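Local structure of chitinase A (Cycas revoluta, 4MNK) at residues E158-H163 with T173-Q178; E222-A227 with E232-G237. The protein probably hydrolyses the beta-1,4 linkages of chitin as a family 18 glycoside hydrolase and binds N-acetylglucosamine oligomers. All blocks are in the same frame, centred on the assembly; numbering follows the deposited sequence.

Overall arrangement
From the N terminus, contact 1 comes first: strand 155-161 of the TIM barrel runs out towards the sugar site, the chain makes a nine-residue excursion that includes the short strand 165-166, and the segment 173-178 then returns to strand 155-161 and leads into helix 177-183. Contact 2 opens later and closes the short connection, 3-10 at 232-233, between helix 217-227 and strand 234-247. The two loops lie in series, neither nested nor crossed, with centres about 9 Å apart. They meet through helix 217-227: Phe224 reaches Tyr161 and His163 of contact 1, and Ala227 packs on Val177. Together they tie strand 155-161 to the loop leading into helix 177-183, and strand 234-247 to helix 217-227.

Contact 1 (E158-H163 with T173-Q178); sequences EAVYFH and TEYPVQ. With NAG (2-acetamido-2-deoxy-beta-D-glucopyranose), chain C.
The phenol oxygen of Tyr175 accepts an almost perfectly straight hydrogen bond from the backbone of Tyr161, N to OH 3.0 Å with an angle of 178° at the hydrogen. A water lying at the ring edge, in its plane, is 2.7 Å from the same Tyr175 OH and also bonds to Ala159 O, bridging the hydroxyl to the strand a second time. Over one face of the Tyr175 ring, offset towards the rim, sits Val160 CG1 in a CH-pi contact, 4.0 Å from the centroid. His163 O approaches at the edge, 3.7 Å from Tyr175 CE1, while the Glu158 carboxylate merely slides past the ring, its plane turned 59° from that of the ring. Tyr161 adds its CB, 3.6 Å from Tyr175 OH, and then departs: with CG anti to its backbone N (chi1 -170°), the ring swings away to the bound sugar. There Tyr161 OH donates to the N-acetyl oxygen O7 of the N-acetylglucosamine at 2.6 Å, O7 lying in the plane of the ring at its edge. Phe162 CE1 rests 3.9 Å from the acetyl methyl C8 of the same sugar, whose other hydrogen-bond partners include Asp193 O. Farther out, Met128 of helix 125-149 packs against Tyr175, and Gln164 NE2 bonds to Tyr175 O, fixing the returning chain. A phenylalanine at Tyr175 would probably keep the packing on Val160 but leave the Tyr161 N-H and the bridging water without their shared partner. The buried phenol oxygen thus has two polar partners, the Tyr161 N-H and the water, an arrangement consistent with a second-shell role, steadying the backbone from which Tyr161 reaches the sugar.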
ATOM      1  N   GLU A 158       2.131   7.848  -5.290  1.00  5.83           N
ATOM      2  CA  GLU A 158       3.251   6.972  -4.970  1.00  6.17           C
ATOM      3  C   GLU A 158       3.090   6.378  -3.579  1.00  6.15           C
ATOM      4  O   GLU A 158       2.442   6.973  -2.710  1.00  6.12           O
ATOM      5  CB  GLU A 158       4.594   7.703  -5.087  1.00  6.42           C
ATOM      6  CG  GLU A 158       4.943   8.546  -3.870  1.00  7.28           C
ATOM      7  CD  GLU A 158       6.192   9.382  -4.045  1.00  8.00           C
ATOM      8  OE1 GLU A 158       6.831   9.688  -3.015  1.00  9.57           O
ATOM      9  OE2 GLU A 158       6.533   9.735  -5.195  1.00  8.94           O
ATOM     10  N   ALA A 159       3.682   5.205  -3.382  1.00  6.03           N
ATOM     11  CA  ALA A 159       3.776   4.596  -2.068  1.00  6.44           C
ATOM     12  C   ALA A 159       4.879   5.294  -1.287  1.00  6.44           C
ATOM     13  O   ALA A 159       5.951   5.587  -1.831  1.00  6.95           O
ATOM     14  CB  ALA A 159       4.079   3.115  -2.200  1.00  7.01           C
ATOM     15  N   VAL A 160       4.611   5.571  -0.014  1.00  6.33           N
ATOM     16  CA  VAL A 160       5.631   6.111   0.874  1.00  6.44           C
ATOM     17  C   VAL A 160       5.751   5.273   2.139  1.00  6.38           C
ATOM     18  O   VAL A 160       4.784   4.651   2.589  1.00  6.52           O
ATOM     19  CB  VAL A 160       5.415   7.619   1.225  1.00  6.40           C
ATOM     20  CG1 VAL A 160       5.450   8.484  -0.030  1.00  6.79           C
ATOM     21  CG2 VAL A 160       4.120   7.840   1.994  1.00  6.40           C
ATOM     22  N   TYR A 161       6.960   5.257   2.689  1.00  6.48           N
ATOM     23  CA  TYR A 161       7.247   4.706   4.005  1.00  6.67           C
ATOM     24  C   TYR A 161       6.300   5.334   5.028  1.00  6.51           C
ATOM     25  O   TYR A 161       5.758   6.419   4.793  1.00  6.52           O
ATOM     26  CB  TYR A 161       8.705   5.028   4.340  1.00  6.92           C
ATOM     27  CG  TYR A 161       9.292   4.349   5.558  1.00  7.08           C
ATOM     28  CD1 TYR A 161       9.822   5.105   6.600  1.00  7.46           C
ATOM     29  CD2 TYR A 161       9.351   2.957   5.655  1.00  7.46           C
ATOM     30  CE1 TYR A 161      10.382   4.500   7.715  1.00  7.83           C
ATOM     31  CE2 TYR A 161       9.905   2.340   6.770  1.00  7.97           C
ATOM     32  CZ  TYR A 161      10.420   3.120   7.794  1.00  8.09           C
ATOM     33  OH  TYR A 161      10.976   2.530   8.907  1.00  9.41           O
ATOM     34  N   PHE A 162       6.095   4.658   6.159  1.00  6.63           N
ATOM     35  CA  PHE A 162       5.161   5.148   7.175  1.00  6.90           C
ATOM     36  C   PHE A 162       5.551   6.521   7.720  1.00  6.95           C
ATOM     37  O   PHE A 162       4.696   7.269   8.193  1.00  7.13           O
ATOM     38  CB  PHE A 162       5.000   4.132   8.318  1.00  7.19           C
ATOM     39  CG  PHE A 162       5.971   4.316   9.457  1.00  7.36           C
ATOM     40  CD1 PHE A 162       7.277   3.842   9.370  1.00  7.97           C
ATOM     41  CD2 PHE A 162       5.566   4.949  10.631  1.00  8.01           C
ATOM     42  CE1 PHE A 162       8.170   4.007  10.426  1.00  8.75           C
ATOM     43  CE2 PHE A 162       6.452   5.120  11.689  1.00  8.70           C
ATOM     44  CZ  PHE A 162       7.755   4.648  11.591  1.00  9.34           C
ATOM     45  N   HIS A 163       6.844   6.832   7.628  1.00  7.37           N
ATOM     46  CA  HIS A 163       7.429   8.033   8.212  1.00  7.74           C
ATOM     47  C   HIS A 163       8.028   8.909   7.118  1.00  7.79           C
ATOM     48  O   HIS A 163       8.492   8.409   6.090  1.00  7.73           O
ATOM     49  CB  HIS A 163       8.523   7.621   9.198  1.00  8.12           C
ATOM     50  CG  HIS A 163       8.839   8.655  10.233  1.00  9.10           C
ATOM     51  ND1 HIS A 163       9.608   9.767   9.968  1.00  9.72           N
ATOM     52  CD2 HIS A 163       8.517   8.724  11.547  1.00  9.87           C
ATOM     53  CE1 HIS A 163       9.735  10.486  11.071  1.00  9.99           C
ATOM     54  NE2 HIS A 163       9.082   9.874  12.043  1.00 10.40           N
ATOM     55  N   THR A 173      17.914  10.472   4.297  1.00 12.97           N
ATOM     56  CA  THR A 173      17.149  11.369   3.436  1.00 12.06           C
ATOM     57  C   THR A 173      15.719  11.461   3.975  1.00 11.27           C
ATOM     58  O   THR A 173      15.398  10.871   5.012  1.00 10.92           O
ATOM     59  CB  THR A 173      17.189  10.933   1.935  1.00 12.02           C
ATOM     60  OG1 THR A 173      16.632  11.968   1.115  1.00 12.00           O
ATOM     61  CG2 THR A 173      16.437   9.620   1.705  1.00 12.15           C
ATOM     62  N   GLU A 174      14.870  12.216   3.285  1.00 10.81           N
ATOM     63  CA  GLU A 174      13.476  12.364   3.682  1.00 10.44           C
ATOM     64  C   GLU A 174      12.635  12.721   2.469  1.00  9.98           C
ATOM     65  O   GLU A 174      13.156  13.233   1.479  1.00  9.98           O
ATOM     66  CB  GLU A 174      13.327  13.427   4.777  1.00 10.80           C
ATOM     67  CG  GLU A 174      13.713  14.841   4.368  1.00 12.09           C
ATOM     68  CD  GLU A 174      13.795  15.772   5.556  1.00 13.83           C
ATOM     69  OE1 GLU A 174      14.778  15.672   6.321  1.00 15.70           O
ATOM     70  OE2 GLU A 174      12.877  16.600   5.724  1.00 15.01           O
ATOM     71  N   TYR A 175      11.336  12.451   2.544  1.00  9.18           N
ATOM     72  CA  TYR A 175      10.434  12.792   1.452  1.00  8.90           C
ATOM     73  C   TYR A 175      10.247  14.304   1.368  1.00  8.88           C
ATOM     74  O   TYR A 175       9.919  14.945   2.372  1.00  8.94           O
ATOM     75  CB  TYR A 175       9.083  12.101   1.625  1.00  8.57           C
ATOM     76  CG  TYR A 175       9.130  10.601   1.466  1.00  7.99           C
ATOM     77  CD1 TYR A 175       9.169   9.767   2.581  1.00  7.87           C
ATOM     78  CD2 TYR A 175       9.128  10.012   0.200  1.00  7.77           C
ATOM     79  CE1 TYR A 175       9.212   8.381   2.446  1.00  7.37           C
ATOM     80  CE2 TYR A 175       9.171   8.626   0.050  1.00  7.28           C
ATOM     81  CZ  TYR A 175       9.209   7.815   1.179  1.00  7.20           C
ATOM     82  OH  TYR A 175       9.241   6.442   1.049  1.00  7.17           O
ATOM     83  N   PRO A 176      10.468  14.880   0.173  1.00  8.78           N
ATOM     84  CA  PRO A 176      10.272  16.321   0.005  1.00  8.73           C
ATOM     85  C   PRO A 176       8.782  16.631  -0.153  1.00  8.69           C
ATOM     86  O   PRO A 176       8.227  16.484  -1.244  1.00  8.73           O
ATOM     87  CB  PRO A 176      11.062  16.635  -1.271  1.00  8.85           C
ATOM     88  CG  PRO A 176      11.065  15.353  -2.050  1.00  8.92           C
ATOM     89  CD  PRO A 176      10.985  14.232  -1.049  1.00  8.80           C
ATOM     90  N   VAL A 177       8.141  17.047   0.938  1.00  8.79           N
ATOM     91  CA  VAL A 177       6.674  17.096   0.975  1.00  9.09           C
ATOM     92  C   VAL A 177       6.043  18.157   0.075  1.00  8.81           C
ATOM     93  O   VAL A 177       4.980  17.923  -0.492  1.00  8.64           O
ATOM     94  CB  VAL A 177       6.094  17.176   2.419  1.00  9.37           C
ATOM     95  CG1 VAL A 177       6.541  15.974   3.237  1.00  9.66           C
ATOM     96  CG2 VAL A 177       6.475  18.480   3.109  1.00  9.89           C
ATOM     97  N   GLN A 178       6.694  19.313  -0.054  1.00  8.61           N
ATOM     98  CA  GLN A 178       6.186  20.375  -0.921  1.00  8.44           C
ATOM     99  C   GLN A 178       6.259  19.942  -2.389  1.00  8.19           C
ATOM    100  O   GLN A 178       5.307  20.132  -3.151  1.00  8.28           O
ATOM    101  CB  GLN A 178       6.959  21.674  -0.693  1.00  8.30           C
ATOM    102  CG  GLN A 178       6.394  22.874  -1.431  1.00  8.73           C
ATOM    103  CD  GLN A 178       7.361  24.033  -1.449  1.00  8.78           C
ATOM    104  OE1 GLN A 178       8.433  23.955  -2.050  1.00  8.93           O
ATOM    105  NE2 GLN A 178       6.991  25.117  -0.782  1.00  9.65           N
TER
HETATM  106  C1  NAG C   2      11.493  -3.402   9.720  1.00 16.39           C
HETATM  107  C2  NAG C   2      10.539  -2.870   8.650  1.00 15.99           C
HETATM  108  C3  NAG C   2       9.803  -3.991   7.914  1.00 16.71           C
HETATM  109  C4  NAG C   2      10.744  -5.113   7.481  1.00 17.61           C
HETATM  110  C5  NAG C   2      11.697  -5.505   8.618  1.00 17.78           C
HETATM  111  C6  NAG C   2      12.725  -6.543   8.172  1.00 18.59           C
HETATM  112  C7  NAG C   2       9.776  -0.628   9.287  1.00 14.03           C
HETATM  113  C8  NAG C   2       8.690   0.192   9.920  1.00 14.53           C
HETATM  114  N2  NAG C   2       9.578  -1.947   9.232  1.00 14.93           N
HETATM  115  O3  NAG C   2       9.142  -3.448   6.791  1.00 17.28           O
HETATM  116  O4  NAG C   2       9.977  -6.231   7.081  1.00 18.34           O
HETATM  117  O5  NAG C   2      12.361  -4.368   9.152  1.00 17.09           O
HETATM  118  O6  NAG C   2      13.574  -6.001   7.183  1.00 19.71           O
HETATM  119  O7  NAG C   2      10.793  -0.080   8.855  1.00 13.54           O
HETATM  120  O   HOH W   1       8.726   5.488  -1.395  1.00  8.40           O

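Contact 2 (E222-A227 with E232-G237); sequences ESFLAA and EKLVLG
Leu234 projects from the start of its strand into the angle between Phe224 and Leu225 on the neighbouring helix. Its CB points at the helix but is set back, and the contacts are made farther along the side chain. One bond farther, CG comes 4.4 Å from Phe224 CB. The methyls then divide the work. CD1, which continues the chain in extended fashion from CA (chi2 171°), meets two neighbours, lying 3.8 Å from Leu225 CD2 and equally close to Phe224 CB. The other branch, CD2, is also 3.8 Å from Phe224 CB and touches the root of the aromatic ring, 3.9 Å from Phe224 CG. Phe224 therefore offers its CB to both methyls of Leu234, while the ring itself leads off obliquely past CD2 and away from the strand. These side chains cross at a slant, and all the contacts between them are apolar. The arrangement belongs to the (beta/alpha)8 barrel of family 18 glycosidases: helix 217-227 is part of the crossover joining parallel strands 186-190 and 234-247, and it lies against the outside of the barrel. Leu234 is on the helix-facing side of its strand, where it also packs on Val187 and Val189 of strand 186-190, whereas the CB of the next residue, Val235, points the opposite way. On the helix, Phe224 and Leu225 are consecutive and present different parts to the leucine: Phe224 turns its CB toward the strand, and Leu225 reaches in from the flank. The Leu225 branch does so with CG beside its backbone N (chi1 -66°), which brings CD2 to Leu234. Outside the pair, Leu225 also touches Lys320, whose NZ forms a salt bridge with Glu222 OE1 on the same helix as Leu225.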
ATOM      1  N   GLU A 222       1.921  11.981  11.773  1.00 11.09           N
ATOM      2  CA  GLU A 222       2.378  13.216  12.418  1.00 11.54           C
ATOM      3  C   GLU A 222       3.615  13.786  11.716  1.00 11.33           C
ATOM      4  O   GLU A 222       3.706  14.996  11.497  1.00 11.56           O
ATOM      5  CB  GLU A 222       2.686  12.982  13.906  1.00 11.99           C
ATOM      6  CG  GLU A 222       1.466  12.724  14.806  1.00 13.21           C
ATOM      7  CD  GLU A 222       0.675  13.978  15.143  1.00 14.56           C
ATOM      8  OE1 GLU A 222      -0.549  13.870  15.380  1.00 15.48           O
ATOM      9  OE2 GLU A 222       1.270  15.074  15.176  1.00 15.58           O
ATOM     10  N   SER A 223       4.552  12.912  11.347  1.00 10.74           N
ATOM     11  CA  SER A 223       5.810  13.343  10.731  1.00 10.37           C
ATOM     12  C   SER A 223       5.619  13.994   9.363  1.00 10.33           C
ATOM     13  O   SER A 223       6.286  14.977   9.042  1.00 10.30           O
ATOM     14  CB  SER A 223       6.824  12.193  10.661  1.00 10.07           C
ATOM     15  OG  SER A 223       6.531  11.272   9.620  1.00  9.38           O
ATOM     16  N   PHE A 224       4.709  13.448   8.559  1.00 10.34           N
ATOM     17  CA  PHE A 224       4.391  14.047   7.264  1.00 10.53           C
ATOM     18  C   PHE A 224       3.711  15.406   7.425  1.00 11.17           C
ATOM     19  O   PHE A 224       4.039  16.359   6.718  1.00 11.28           O
ATOM     20  CB  PHE A 224       3.517  13.113   6.426  1.00 10.16           C
ATOM     21  CG  PHE A 224       4.279  11.998   5.765  1.00  9.07           C
ATOM     22  CD1 PHE A 224       4.242  10.711   6.289  1.00  8.69           C
ATOM     23  CD2 PHE A 224       5.034  12.234   4.618  1.00  8.53           C
ATOM     24  CE1 PHE A 224       4.948   9.673   5.678  1.00  8.05           C
ATOM     25  CE2 PHE A 224       5.744  11.205   4.001  1.00  8.34           C
ATOM     26  CZ  PHE A 224       5.699   9.922   4.532  1.00  8.05           C
ATOM     27  N   LEU A 225       2.773  15.486   8.366  1.00 11.76           N
ATOM     28  CA  LEU A 225       2.047  16.726   8.627  1.00 12.43           C
ATOM     29  C   LEU A 225       2.949  17.823   9.187  1.00 12.66           C
ATOM     30  O   LEU A 225       2.825  18.987   8.799  1.00 12.75           O
ATOM     31  CB  LEU A 225       0.858  16.467   9.555  1.00 12.62           C
ATOM     32  CG  LEU A 225      -0.238  15.588   8.939  1.00 13.18           C
ATOM     33  CD1 LEU A 225      -1.241  15.156   9.989  1.00 13.73           C
ATOM     34  CD2 LEU A 225      -0.933  16.301   7.795  1.00 13.81           C
ATOM     35  N   ALA A 226       3.865  17.440  10.073  1.00 12.61           N
ATOM     36  CA  ALA A 226       4.821  18.379  10.669  1.00 13.04           C
ATOM     37  C   ALA A 226       5.799  18.930   9.634  1.00 13.19           C
ATOM     38  O   ALA A 226       6.258  20.069   9.751  1.00 13.58           O
ATOM     39  CB  ALA A 226       5.575  17.721  11.810  1.00 13.04           C
ATOM     40  N   ALA A 227       6.116  18.118   8.626  1.00 13.19           N
ATOM     41  CA  ALA A 227       6.988  18.538   7.531  1.00 13.11           C
ATOM     42  C   ALA A 227       6.291  19.521   6.590  1.00 13.11           C
ATOM     43  O   ALA A 227       6.952  20.248   5.847  1.00 13.23           O
ATOM     44  CB  ALA A 227       7.496  17.328   6.760  1.00 13.18           C
ATOM     45  N   GLU A 232      -4.883  16.415   3.191  1.00 11.23           N
ATOM     46  CA  GLU A 232      -5.658  15.755   2.134  1.00 11.53           C
ATOM     47  C   GLU A 232      -4.801  14.952   1.134  1.00 11.04           C
ATOM     48  O   GLU A 232      -5.332  14.136   0.378  1.00 11.11           O
ATOM     49  CB  GLU A 232      -6.566  16.763   1.408  1.00 12.12           C
ATOM     50  CG  GLU A 232      -5.860  17.706   0.432  1.00 13.91           C
ATOM     51  CD  GLU A 232      -5.302  18.973   1.075  1.00 16.02           C
ATOM     52  OE1 GLU A 232      -4.858  19.862   0.317  1.00 18.02           O
ATOM     53  OE2 GLU A 232      -5.300  19.094   2.320  1.00 16.60           O
ATOM     54  N   LYS A 233      -3.486  15.180   1.147  1.00 10.45           N
ATOM     55  CA  LYS A 233      -2.541  14.455   0.291  1.00 10.24           C
ATOM     56  C   LYS A 233      -2.091  13.119   0.894  1.00  9.45           C
ATOM     57  O   LYS A 233      -1.373  12.356   0.244  1.00  9.48           O
ATOM     58  CB  LYS A 233      -1.306  15.322  -0.004  1.00 10.71           C
ATOM     59  CG  LYS A 233      -1.577  16.601  -0.789  1.00 12.04           C
ATOM     60  CD  LYS A 233      -1.741  16.322  -2.275  1.00 12.98           C
ATOM     61  CE  LYS A 233      -1.953  17.601  -3.057  1.00 13.64           C
ATOM     62  NZ  LYS A 233      -2.076  17.338  -4.515  1.00 14.17           N
ATOM     63  N   LEU A 234      -2.496  12.845   2.132  1.00  8.72           N
ATOM     64  CA  LEU A 234      -2.125  11.601   2.801  1.00  8.36           C
ATOM     65  C   LEU A 234      -3.277  10.611   2.811  1.00  7.71           C
ATOM     66  O   LEU A 234      -4.395  10.944   3.208  1.00  7.85           O
ATOM     67  CB  LEU A 234      -1.662  11.861   4.238  1.00  8.38           C
ATOM     68  CG  LEU A 234      -0.435  12.750   4.471  1.00  8.66           C
ATOM     69  CD1 LEU A 234      -0.290  13.045   5.952  1.00  9.30           C
ATOM     70  CD2 LEU A 234       0.841  12.120   3.924  1.00  9.35           C
ATOM     71  N   VAL A 235      -2.986   9.392   2.369  1.00  7.00           N
ATOM     72  CA  VAL A 235      -3.949   8.301   2.398  1.00  6.61           C
ATOM     73  C   VAL A 235      -3.381   7.205   3.300  1.00  6.36           C
ATOM     74  O   VAL A 235      -2.302   6.670   3.045  1.00  6.36           O
ATOM     75  CB  VAL A 235      -4.269   7.800   0.968  1.00  6.43           C
ATOM     76  CG1 VAL A 235      -5.101   6.532   1.000  1.00  6.24           C
ATOM     77  CG2 VAL A 235      -5.007   8.879   0.196  1.00  7.10           C
ATOM     78  N   LEU A 236      -4.100   6.903   4.380  1.00  6.24           N
ATOM     79  CA  LEU A 236      -3.610   5.984   5.406  1.00  6.27           C
ATOM     80  C   LEU A 236      -3.751   4.517   5.011  1.00  6.15           C
ATOM     81  O   LEU A 236      -4.862   4.030   4.803  1.00  6.22           O
ATOM     82  CB  LEU A 236      -4.337   6.236   6.729  1.00  6.42           C
ATOM     83  CG  LEU A 236      -3.985   5.302   7.891  1.00  6.86           C
ATOM     84  CD1 LEU A 236      -2.555   5.511   8.380  1.00  7.69           C
ATOM     85  CD2 LEU A 236      -4.975   5.482   9.030  1.00  7.69           C
ATOM     86  N   GLY A 237      -2.626   3.813   4.942  1.00  5.90           N
ATOM     87  CA  GLY A 237      -2.639   2.389   4.626  1.00  6.12           C
ATOM     88  C   GLY A 237      -3.076   1.528   5.790  1.00  6.06           C
ATOM     89  O   GLY A 237      -2.693   1.777   6.937  1.00  6.20           O
TER